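Local coordinates for protein carbon monoxide dehydrogenase (Thermococcus sp. AM4, PDB 6T7J) that catalyses the reversible oxidation of carbon monoxide to carbon dioxide, with electrons passed along iron-sulfur clusters, and is seen here with a nickel-free active-site cluster, at residues A[51-56]-A[79-84]; A[55-60]-A[86-91]; A[267-272]-A[341-346]; A[449-454]-A[555-560]. All coordinates share one frame; numbering follows the deposited sequence.

Contact 1 (A[51-56]-A[79-84]); sequences LGVCCR and AGADTI. With SF4 (iron/sulfur cluster), chain D; FES (Fe2/s2 (inorganic) cluster), chain E; FES (Fe2/s2 (inorganic) cluster), chain B.
Ile84 meets Cys55 through aliphatic carbon alone, while the flat group nearby, the guanidinium of Arg56, is turned to an iron-sulfur group: FE1 of FES chain B lies in plane at its edge, and the sulfide S2 of the same FES is 3.8 Å from Arg56 NH1. Most of the contact is made by one methyl. Ile84 CG2, set anti to the backbone N, is 3.6 Å from Cys55 CB and also 3.6 Å from Gly52 O. The other branch of Ile84 ends with CD1 4.0 Å from S4 of SF4. One turn earlier, Ala81 CB approaches Val53 CG1 at 3.9 Å. Both backbones turn here, Gly52 closing helix 47-50 in a Schellman motif and Gly80 standing at the N-cap of helix 81-115. Between them strand 54-55 sends its two cysteines to different clusters. The CB of Cys55 points toward the helix and its SG binds FE2 of SF4 at 2.4 Å, whereas Cys54 points away and its SG binds FE1 of FES chain E at 2.3 Å. The two FES groups bond one another through iron and sulfide, and Arg56 of the second subunit packs on Cys54. The sulfide probably offsets part of the positive charge of Arg56, and one short strand supplying ligands to two clusters is consistent with an electron relay.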
# COMPACT_ATOMS: atom_id res chain seq x y z
N LEU A 51 -20.53 3.06 -1.62
CA LEU A 51 -20.51 4.03 -0.52
C LEU A 51 -19.29 3.88 0.37
O LEU A 51 -19.16 4.63 1.34
CB LEU A 51 -21.79 3.89 0.31
CG LEU A 51 -23.09 3.99 -0.50
CD1 LEU A 51 -24.28 3.49 0.31
CD2 LEU A 51 -23.32 5.42 -0.98
N GLY A 52 -18.40 2.93 0.07
CA GLY A 52 -17.19 2.74 0.83
C GLY A 52 -17.36 2.05 2.16
O GLY A 52 -16.41 2.04 2.96
N VAL A 53 -18.53 1.47 2.43
CA VAL A 53 -18.82 0.90 3.74
C VAL A 53 -18.70 -0.62 3.69
O VAL A 53 -19.52 -1.34 4.27
CB VAL A 53 -20.22 1.32 4.22
CG1 VAL A 53 -20.18 2.73 4.78
CG2 VAL A 53 -21.22 1.21 3.09
N CYS A 54 -17.67 -1.12 3.01
CA CYS A 54 -17.38 -2.55 3.00
C CYS A 54 -15.88 -2.74 3.03
O CYS A 54 -15.16 -2.17 2.21
CB CYS A 54 -17.98 -3.24 1.76
SG CYS A 54 -17.24 -4.85 1.41
N CYS A 55 -15.41 -3.54 3.99
CA CYS A 55 -13.99 -3.68 4.26
C CYS A 55 -13.55 -5.13 4.14
O CYS A 55 -14.26 -6.04 4.57
CB CYS A 55 -13.66 -3.15 5.66
SG CYS A 55 -11.96 -3.40 6.19
N ARG A 56 -12.38 -5.33 3.57
CA ARG A 56 -11.84 -6.63 3.35
C ARG A 56 -10.41 -6.61 3.81
O ARG A 56 -9.58 -7.26 3.26
CB ARG A 56 -11.91 -6.95 1.86
CG ARG A 56 -13.32 -7.00 1.32
CD ARG A 56 -13.36 -7.44 -0.11
NE ARG A 56 -12.26 -6.86 -0.83
CZ ARG A 56 -12.37 -6.21 -1.98
NH1 ARG A 56 -13.55 -6.06 -2.54
NH2 ARG A 56 -11.31 -5.71 -2.55
N ALA A 79 -15.07 -2.01 13.76
CA ALA A 79 -14.89 -0.79 12.99
C ALA A 79 -16.23 -0.24 12.53
O ALA A 79 -17.02 -0.95 11.90
CB ALA A 79 -13.99 -1.03 11.78
N GLY A 80 -16.48 1.03 12.85
CA GLY A 80 -17.65 1.71 12.35
C GLY A 80 -17.50 2.11 10.89
O GLY A 80 -16.49 1.83 10.24
N ALA A 81 -18.53 2.78 10.38
CA ALA A 81 -18.53 3.18 8.98
C ALA A 81 -17.48 4.26 8.71
O ALA A 81 -16.82 4.24 7.66
CB ALA A 81 -19.91 3.67 8.57
N ASP A 82 -17.31 5.19 9.65
CA ASP A 82 -16.31 6.25 9.49
C ASP A 82 -14.92 5.65 9.30
O ASP A 82 -14.19 6.02 8.37
CB ASP A 82 -16.33 7.18 10.70
CG ASP A 82 -17.71 7.74 11.00
OD1 ASP A 82 -18.57 7.73 10.09
OD2 ASP A 82 -17.93 8.18 12.14
N THR A 83 -14.55 4.70 10.17
CA THR A 83 -13.24 4.08 10.09
C THR A 83 -13.04 3.37 8.75
O THR A 83 -12.00 3.54 8.10
CB THR A 83 -13.06 3.09 11.24
OG1 THR A 83 -12.99 3.80 12.48
CG2 THR A 83 -11.79 2.27 11.06
N ILE A 84 -14.02 2.58 8.33
CA ILE A 84 -13.87 1.78 7.12
C ILE A 84 -13.76 2.67 5.89
O ILE A 84 -12.90 2.46 5.02
CB ILE A 84 -15.03 0.77 7.01
CG1 ILE A 84 -14.91 -0.29 8.12
CG2 ILE A 84 -15.05 0.12 5.64
CD1 ILE A 84 -16.19 -1.02 8.41
FE1 SF4 D . -12.53 -5.12 10.78
FE2 SF4 D . -12.45 -4.73 8.07
FE3 SF4 D . -14.24 -6.60 9.13
FE4 SF4 D . -11.49 -6.90 9.14
S1 SF4 D . -12.87 -6.86 7.30
S2 SF4 D . -12.96 -7.37 10.87
S3 SF4 D . -10.65 -4.81 9.50
S4 SF4 D . -14.25 -4.32 9.46
FE1 FES E . -17.91 -5.90 -0.53
FE2 FES E . -19.92 -5.34 -2.30
S1 FES E . -20.11 -6.56 -0.36
S2 FES E . -17.88 -4.28 -2.17
FE1 FES B . -17.49 -6.34 -3.14
FE2 FES B . -19.02 -8.12 -1.73
S1 FES B . -19.55 -7.15 -3.75
S2 FES B . -16.78 -7.69 -1.43

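Contact 2 (A[55-60]-A[86-91]); sequences CRNCAM and ARNLLR. With SF4 (iron/sulfur cluster), chain D; FES (Fe2/s2 (inorganic) cluster), chain B.
Asn57 and Arg91 meet tip to tip, joining the Cys55-Cys58 CX2C loop that grips SF4 to helix 81-115. Stacking comes first: the Asn57 amide and the Arg91 guanidinium lie 12° from parallel, with Asn57 ND2 3.5 Å above the guanidinium plane, over its centre. The polar rims of the pair are bonded to other residues, Asn57 ND2 to Thr204 O, Arg91 NE to Thr204 OG1, and Arg91 NH2 to Glu558 of the second subunit in a salt bridge.

Charge proximity to sulfur is the second kind. Arg87, bent at chi3 (-59°), brings NH2 to 3.3 Å from S3 of SF4 and to 3.5 Å from Cys55 SG, where its positive charge probably tempers the negative charge of the cluster.

Hydrogen bonding and metal ligation shape the loop itself: Asn57 N donates to Cys55 SG (3.3 Å, 152°), and Cys58 SG binds FE4 of SF4 at 2.5 Å.

Water supplies the hydrogen bonds that cross the contact. One molecule accepts from Arg56 N at 2.9 Å and donates to both asparagine oxygens, with Asn57 OD1 at 2.8 Å and Asn88 OD1 at 3.0 Å.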
# COMPACT_ATOMS: atom_id res chain seq x y z
N CYS A 55 -15.41 -3.54 3.99
CA CYS A 55 -13.99 -3.68 4.26
C CYS A 55 -13.55 -5.13 4.14
O CYS A 55 -14.26 -6.04 4.57
CB CYS A 55 -13.66 -3.15 5.66
SG CYS A 55 -11.96 -3.40 6.19
N ARG A 56 -12.38 -5.33 3.57
CA ARG A 56 -11.84 -6.63 3.35
C ARG A 56 -10.41 -6.61 3.81
O ARG A 56 -9.58 -7.26 3.26
CB ARG A 56 -11.91 -6.95 1.86
CG ARG A 56 -13.32 -7.00 1.32
CD ARG A 56 -13.36 -7.44 -0.11
NE ARG A 56 -12.26 -6.86 -0.83
CZ ARG A 56 -12.37 -6.21 -1.98
NH1 ARG A 56 -13.55 -6.06 -2.54
NH2 ARG A 56 -11.31 -5.71 -2.55
N ASN A 57 -10.15 -5.88 4.87
CA ASN A 57 -8.79 -5.76 5.36
C ASN A 57 -8.27 -6.91 6.19
O ASN A 57 -7.12 -6.95 6.53
CB ASN A 57 -8.58 -4.43 6.05
CG ASN A 57 -8.61 -3.28 5.09
OD1 ASN A 57 -8.93 -3.44 3.95
ND2 ASN A 57 -8.29 -2.12 5.55
N CYS A 58 -9.13 -7.86 6.51
CA CYS A 58 -8.70 -9.00 7.25
C CYS A 58 -9.55 -10.20 6.92
O CYS A 58 -10.55 -10.06 6.29
CB CYS A 58 -8.63 -8.72 8.75
SG CYS A 58 -10.11 -8.96 9.70
N ALA A 59 -9.11 -11.37 7.33
CA ALA A 59 -9.83 -12.59 7.05
C ALA A 59 -11.09 -12.81 7.85
O ALA A 59 -11.78 -13.75 7.61
CB ALA A 59 -8.91 -13.78 7.15
N MET A 60 -11.35 -11.98 8.85
CA MET A 60 -12.63 -12.06 9.53
C MET A 60 -13.75 -11.42 8.73
O MET A 60 -14.92 -11.60 9.07
CB MET A 60 -12.54 -11.40 10.90
CG MET A 60 -11.35 -11.84 11.73
SD MET A 60 -11.53 -11.37 13.46
CE MET A 60 -11.41 -9.58 13.35
N ALA A 86 -12.77 5.85 5.78
CA ALA A 86 -11.51 6.58 5.83
C ALA A 86 -10.34 5.68 5.45
O ALA A 86 -9.44 6.10 4.71
CB ALA A 86 -11.30 7.18 7.21
N ARG A 87 -10.34 4.43 5.91
CA ARG A 87 -9.25 3.51 5.60
C ARG A 87 -9.21 3.18 4.11
O ARG A 87 -8.13 3.17 3.50
CB ARG A 87 -9.38 2.23 6.42
CG ARG A 87 -9.02 2.39 7.90
CD ARG A 87 -8.82 1.04 8.58
NE ARG A 87 -10.01 0.19 8.50
CZ ARG A 87 -10.21 -0.88 9.26
NH1 ARG A 87 -9.30 -1.24 10.16
NH2 ARG A 87 -11.31 -1.60 9.13
N ASN A 88 -10.37 2.90 3.51
CA ASN A 88 -10.40 2.58 2.09
C ASN A 88 -9.92 3.77 1.26
O ASN A 88 -9.14 3.61 0.31
CB ASN A 88 -11.80 2.15 1.68
CG ASN A 88 -12.25 0.87 2.38
OD1 ASN A 88 -11.43 0.09 2.86
ND2 ASN A 88 -13.56 0.66 2.44
N LEU A 89 -10.35 4.99 1.63
CA LEU A 89 -9.87 6.17 0.92
C LEU A 89 -8.36 6.36 1.11
O LEU A 89 -7.66 6.77 0.18
CB LEU A 89 -10.62 7.41 1.40
CG LEU A 89 -10.56 8.60 0.44
CD1 LEU A 89 -11.49 8.39 -0.75
CD2 LEU A 89 -10.88 9.90 1.16
N LEU A 90 -7.86 6.06 2.31
CA LEU A 90 -6.43 6.15 2.56
C LEU A 90 -5.66 5.20 1.65
O LEU A 90 -4.58 5.55 1.15
CB LEU A 90 -6.13 5.84 4.03
CG LEU A 90 -4.67 6.07 4.43
CD1 LEU A 90 -4.27 7.45 4.00
CD2 LEU A 90 -4.46 5.90 5.93
N ARG A 91 -6.19 4.00 1.43
CA ARG A 91 -5.50 3.07 0.54
C ARG A 91 -5.57 3.53 -0.91
O ARG A 91 -4.62 3.30 -1.68
CB ARG A 91 -6.07 1.66 0.70
CG ARG A 91 -5.70 1.02 2.03
CD ARG A 91 -5.70 -0.50 1.96
NE ARG A 91 -5.21 -1.07 3.21
CZ ARG A 91 -5.31 -2.36 3.53
NH1 ARG A 91 -5.89 -3.21 2.70
NH2 ARG A 91 -4.83 -2.79 4.70
FE1 SF4 D . -12.53 -5.12 10.78
FE2 SF4 D . -12.45 -4.73 8.07
FE3 SF4 D . -14.24 -6.60 9.13
FE4 SF4 D . -11.49 -6.90 9.14
S1 SF4 D . -12.87 -6.86 7.30
S2 SF4 D . -12.96 -7.37 10.87
S3 SF4 D . -10.65 -4.81 9.50
S4 SF4 D . -14.25 -4.32 9.46
FE1 FES B . -17.49 -6.34 -3.14
FE2 FES B . -19.02 -8.12 -1.73
S1 FES B . -19.55 -7.15 -3.75
S2 FES B . -16.78 -7.69 -1.43
O HOH W 1 -11.28 -2.85 2.62

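Contact 3 (A[267-272]-A[341-346]); sequences HGHNPI and YQCIMP. With MSK (Broken Fe4S4 cluster), chain F.
His269 and Cys343 bring ligands of the broken active-site cluster together at a topological switch point: their loops follow strands 261-268 and 336-339, adjacent in a parallel sheet of order 3-2-1-4-5-6, as in Rossmann-like folds. In the first shell His269 NE2 binds FE1 at 2.2 Å, an iron it shares with Cys305, and Cys343 SG binds FE4 at 2.4 Å. Cys343 SG lies obliquely to the imidazole, 4.1 Å from His269 CE1.

Gln342 forms the next layer. It crosses the imidazole of His269 at about a right angle and meets a single face of the ring with both ends of its side chain: CB makes a CH-pi contact 3.7 Å from the ring centroid, and OE1, carried forward by an extended chain (chi2 173°), stands 3.2 Å above the plane near the rim. That oxygen also accepts a hydrogen bond from Lys559, which ties the cover of the ligand ring to another part of the cluster pocket.

Farther out, Ile344 CD1 sits over the face of His267, 3.4 Å from the ring centroid and 9° off its normal, and also touches Gly268 CA at 3.7 Å. The carboxylate of Asp340 accepts from both His269 N and Asn270 N, steadying the backbone that carries the ligand. At the periphery Asn270 OD1 caps the following helix through a weak bond from Ile272 N. Tyr341 OH, also hydrogen-bonded to Asp106 OD2, accepts from Asn270 ND2 at 2.8 Å with an N-H...O angle of 149°.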
# COMPACT_ATOMS: atom_id res chain seq x y z
N HIS A 267 1.09 4.30 -25.55
CA HIS A 267 0.06 4.36 -24.53
C HIS A 267 0.69 4.09 -23.17
O HIS A 267 1.50 3.17 -23.04
CB HIS A 267 -1.05 3.34 -24.84
CG HIS A 267 -2.18 3.34 -23.86
ND1 HIS A 267 -2.48 4.41 -23.05
CD2 HIS A 267 -3.10 2.39 -23.58
CE1 HIS A 267 -3.53 4.12 -22.31
NE2 HIS A 267 -3.92 2.90 -22.61
N GLY A 268 0.34 4.90 -22.18
CA GLY A 268 0.94 4.72 -20.87
C GLY A 268 1.29 6.02 -20.17
O GLY A 268 0.47 6.94 -20.14
N HIS A 269 2.51 6.12 -19.62
CA HIS A 269 2.81 7.26 -18.75
C HIS A 269 4.26 7.72 -18.79
O HIS A 269 4.52 8.93 -18.78
CB HIS A 269 2.42 6.92 -17.31
CG HIS A 269 0.98 7.18 -17.01
ND1 HIS A 269 -0.04 6.37 -17.48
CD2 HIS A 269 0.38 8.17 -16.32
CE1 HIS A 269 -1.20 6.85 -17.07
NE2 HIS A 269 -0.98 7.94 -16.36
N ASN A 270 5.23 6.80 -18.82
CA ASN A 270 6.63 7.19 -18.70
C ASN A 270 7.20 7.56 -20.06
O ASN A 270 7.20 6.72 -20.97
CB ASN A 270 7.45 6.07 -18.08
CG ASN A 270 8.67 6.58 -17.35
OD1 ASN A 270 9.29 7.55 -17.78
ND2 ASN A 270 9.00 5.96 -16.22
N PRO A 271 7.71 8.79 -20.24
CA PRO A 271 8.23 9.19 -21.55
C PRO A 271 9.61 8.64 -21.88
O PRO A 271 10.06 8.80 -23.02
CB PRO A 271 8.27 10.72 -21.46
CG PRO A 271 8.48 10.98 -20.01
CD PRO A 271 7.73 9.90 -19.27
N ILE A 272 10.30 8.00 -20.92
CA ILE A 272 11.60 7.39 -21.19
C ILE A 272 11.49 6.46 -22.39
O ILE A 272 12.42 6.34 -23.20
CB ILE A 272 12.12 6.64 -19.95
CG1 ILE A 272 12.12 7.52 -18.69
CG2 ILE A 272 13.52 6.09 -20.20
CD1 ILE A 272 12.45 8.97 -18.90
N TYR A 341 3.07 1.29 -18.26
CA TYR A 341 2.22 0.99 -17.11
C TYR A 341 1.21 2.11 -16.90
O TYR A 341 1.28 3.17 -17.52
CB TYR A 341 3.04 0.75 -15.84
CG TYR A 341 4.14 1.74 -15.54
CD1 TYR A 341 3.90 3.11 -15.52
CD2 TYR A 341 5.43 1.30 -15.24
CE1 TYR A 341 4.91 4.01 -15.24
CE2 TYR A 341 6.44 2.20 -14.95
CZ TYR A 341 6.18 3.55 -14.95
OH TYR A 341 7.19 4.44 -14.67
N GLN A 342 0.25 1.83 -16.01
CA GLN A 342 -0.78 2.76 -15.54
C GLN A 342 -1.87 3.01 -16.58
O GLN A 342 -1.60 3.51 -17.68
CB GLN A 342 -0.16 4.08 -15.08
CG GLN A 342 0.64 3.95 -13.79
CD GLN A 342 1.39 5.21 -13.45
OE1 GLN A 342 0.95 6.32 -13.77
NE2 GLN A 342 2.54 5.06 -12.79
N CYS A 343 -3.11 2.64 -16.23
CA CYS A 343 -4.30 2.86 -17.04
C CYS A 343 -4.24 2.15 -18.39
O CYS A 343 -4.88 2.57 -19.36
CB CYS A 343 -4.58 4.36 -17.23
SG CYS A 343 -4.69 5.31 -15.70
N ILE A 344 -3.47 1.07 -18.47
CA ILE A 344 -3.49 0.18 -19.63
C ILE A 344 -4.56 -0.86 -19.36
O ILE A 344 -4.35 -1.80 -18.59
CB ILE A 344 -2.12 -0.47 -19.88
CG1 ILE A 344 -1.00 0.57 -19.81
CG2 ILE A 344 -2.13 -1.20 -21.21
CD1 ILE A 344 -1.11 1.66 -20.86
N MET A 345 -5.72 -0.69 -19.98
CA MET A 345 -6.80 -1.67 -19.84
C MET A 345 -6.30 -3.04 -20.28
O MET A 345 -5.82 -3.18 -21.41
CB MET A 345 -8.00 -1.27 -20.69
CG MET A 345 -8.78 -0.07 -20.19
SD MET A 345 -10.30 0.15 -21.15
CE MET A 345 -10.84 1.76 -20.59
N PRO A 346 -6.38 -4.06 -19.42
CA PRO A 346 -6.06 -5.42 -19.90
C PRO A 346 -6.91 -5.82 -21.09
O PRO A 346 -6.43 -6.56 -21.97
CB PRO A 346 -6.35 -6.30 -18.67
CG PRO A 346 -6.23 -5.36 -17.50
CD PRO A 346 -6.71 -4.03 -17.99
S1 MSK F . -3.92 8.61 -18.00
S3 MSK F . -4.84 8.76 -14.65
S4 MSK F . -7.19 7.90 -17.00
S5 MSK F . -5.67 10.99 -16.83
FE1 MSK F . -2.35 9.62 -16.73
FE2 MSK F . -6.10 9.41 -18.14
FE3 MSK F . -6.79 9.42 -15.49
FE4 MSK F . -5.15 7.49 -16.45

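Contact 4 (A[449-454]-A[555-560]); sequences VGCNNP and WMSEKA. With MSK (Broken Fe4S4 cluster), chain F.
Met556 curls around Cys451 and ends against the broken cluster. Its CB lies 3.7 Å from Asn452 O. CG, placed between the backbone N and the carbonyl carbon (chi1 68°), comes closer still, 3.3 Å from Asn452 O and 3.5 Å from Cys451 CB. A bend at chi2 then swings the terminal CE to 3.7 Å from the sulfide S4.

The backbone beneath this side chain holds the ligand sulfur. Cys451 SG binds FE3 at 2.4 Å and accepts two hydrogen bonds, from Met556 N at 3.4 Å with an angle of 169° and from Ser557 N at the same length with 156°. Two N-H donors on one thiolate probably draw off part of its negative charge. Beyond the sulfur, Asn453 ND2 donates to Trp555 O at 3.3 Å, the acceptor lying in the amide plane, while Asn453 OD1 accepts from Lys455 N.

Ser557 is also the N-cap of helix 558-569, its OG accepting from Ala560 N. The loops follow strands 444-448 and 548-552, adjacent strands at the switch point of a second 3-2-1-4-5-6 parallel sheet, and helix 81-115 packs against Glu558 and Lys559.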
# COMPACT_ATOMS: atom_id res chain seq x y z
N VAL A 449 -8.27 18.48 -14.42
CA VAL A 449 -7.44 17.29 -14.53
C VAL A 449 -8.34 16.07 -14.44
O VAL A 449 -9.55 16.18 -14.24
CB VAL A 449 -6.36 17.24 -13.42
CG1 VAL A 449 -5.53 18.53 -13.40
CG2 VAL A 449 -7.00 17.01 -12.06
N GLY A 450 -7.75 14.90 -14.58
CA GLY A 450 -8.42 13.67 -14.22
C GLY A 450 -8.61 12.73 -15.39
O GLY A 450 -8.16 12.98 -16.52
N CYS A 451 -9.33 11.65 -15.12
CA CYS A 451 -9.46 10.48 -15.96
C CYS A 451 -10.73 10.56 -16.82
O CYS A 451 -11.32 11.63 -16.99
CB CYS A 451 -9.47 9.24 -15.06
SG CYS A 451 -8.35 9.36 -13.66
N ASN A 452 -11.14 9.42 -17.38
CA ASN A 452 -12.46 9.22 -17.93
C ASN A 452 -13.14 8.11 -17.14
O ASN A 452 -12.49 7.18 -16.66
CB ASN A 452 -12.42 8.84 -19.42
CG ASN A 452 -12.11 10.03 -20.31
OD1 ASN A 452 -11.34 9.91 -21.26
ND2 ASN A 452 -12.71 11.17 -20.01
N ASN A 453 -14.46 8.21 -17.01
CA ASN A 453 -15.25 7.22 -16.29
C ASN A 453 -16.55 7.00 -17.05
O ASN A 453 -17.34 7.94 -17.20
CB ASN A 453 -15.52 7.69 -14.86
CG ASN A 453 -16.03 6.58 -13.96
OD1 ASN A 453 -16.83 5.74 -14.38
ND2 ASN A 453 -15.57 6.57 -12.72
N PRO A 454 -16.81 5.78 -17.53
CA PRO A 454 -18.04 5.54 -18.31
C PRO A 454 -19.32 5.70 -17.51
O PRO A 454 -20.41 5.59 -18.10
CB PRO A 454 -17.87 4.09 -18.80
CG PRO A 454 -16.93 3.47 -17.83
CD PRO A 454 -16.00 4.56 -17.38
N TRP A 555 -13.06 11.64 -13.03
CA TRP A 555 -11.95 10.85 -12.51
C TRP A 555 -12.37 9.40 -12.26
O TRP A 555 -13.55 9.08 -12.06
CB TRP A 555 -11.41 11.46 -11.22
CG TRP A 555 -12.33 11.28 -10.05
CD1 TRP A 555 -13.33 12.12 -9.65
CD2 TRP A 555 -12.33 10.20 -9.11
NE1 TRP A 555 -13.95 11.63 -8.53
CE2 TRP A 555 -13.36 10.45 -8.18
CE3 TRP A 555 -11.56 9.04 -8.96
CZ2 TRP A 555 -13.64 9.58 -7.12
CZ3 TRP A 555 -11.84 8.18 -7.92
CH2 TRP A 555 -12.87 8.46 -7.01
N MET A 556 -11.38 8.51 -12.29
CA MET A 556 -11.59 7.10 -11.92
C MET A 556 -10.42 6.47 -11.19
O MET A 556 -10.64 5.49 -10.46
CB MET A 556 -11.90 6.26 -13.17
CG MET A 556 -10.73 6.10 -14.14
SD MET A 556 -9.62 4.72 -13.78
CE MET A 556 -8.21 5.16 -14.79
N SER A 557 -9.19 6.97 -11.33
CA SER A 557 -8.01 6.29 -10.81
C SER A 557 -7.70 6.71 -9.38
O SER A 557 -8.12 7.77 -8.91
CB SER A 557 -6.81 6.57 -11.71
OG SER A 557 -6.28 7.86 -11.47
N GLU A 558 -6.94 5.86 -8.69
CA GLU A 558 -6.44 6.22 -7.37
C GLU A 558 -5.42 7.35 -7.46
O GLU A 558 -5.28 8.15 -6.52
CB GLU A 558 -5.84 4.99 -6.69
CG GLU A 558 -6.87 3.90 -6.36
CD GLU A 558 -6.25 2.53 -6.14
OE1 GLU A 558 -6.55 1.89 -5.11
OE2 GLU A 558 -5.46 2.08 -7.00
N LYS A 559 -4.71 7.44 -8.59
CA LYS A 559 -3.86 8.60 -8.85
C LYS A 559 -4.66 9.89 -8.80
O LYS A 559 -4.20 10.90 -8.26
CB LYS A 559 -3.17 8.45 -10.20
CG LYS A 559 -1.83 7.74 -10.15
CD LYS A 559 -1.27 7.55 -11.55
CE LYS A 559 -2.18 6.69 -12.40
NZ LYS A 559 -1.82 6.73 -13.84
N ALA A 560 -5.88 9.88 -9.36
CA ALA A 560 -6.73 11.06 -9.31
C ALA A 560 -7.11 11.40 -7.87
O ALA A 560 -7.22 12.58 -7.52
CB ALA A 560 -7.98 10.85 -10.15
S1 MSK F . -3.92 8.61 -18.00
S3 MSK F . -4.84 8.76 -14.65
S4 MSK F . -7.19 7.90 -17.00
S5 MSK F . -5.67 10.99 -16.83
FE1 MSK F . -2.35 9.62 -16.73
FE2 MSK F . -6.10 9.41 -18.14
FE3 MSK F . -6.79 9.42 -15.49
FE4 MSK F . -5.15 7.49 -16.45

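How the contacts relate
Contacts 1 and 2 adjoin, their centres 7 Å apart: they share Cys55, Arg56 and helix 81-115, and Asn88 ND2 lies 3.3 Å from Cys54 O, probably hydrogen-bonded. Contacts 3 and 4, centred 14 Å apart, hold the broken cluster from two different sheets and meet through Lys559 and where Met556 CE lies 3.6 Å from Cys343 SG. Between the relay and active-site pairs the centres are 21 to 31 Å apart, yet contacts 2 and 4 touch, Arg91 O lying 4.2 Å from Glu558 OE1. Across the dimer Trp555 packs on Ala59 and Met345 on Cys77 of the second subunit, consistent with electrons passing between subunits, as in related enzymes.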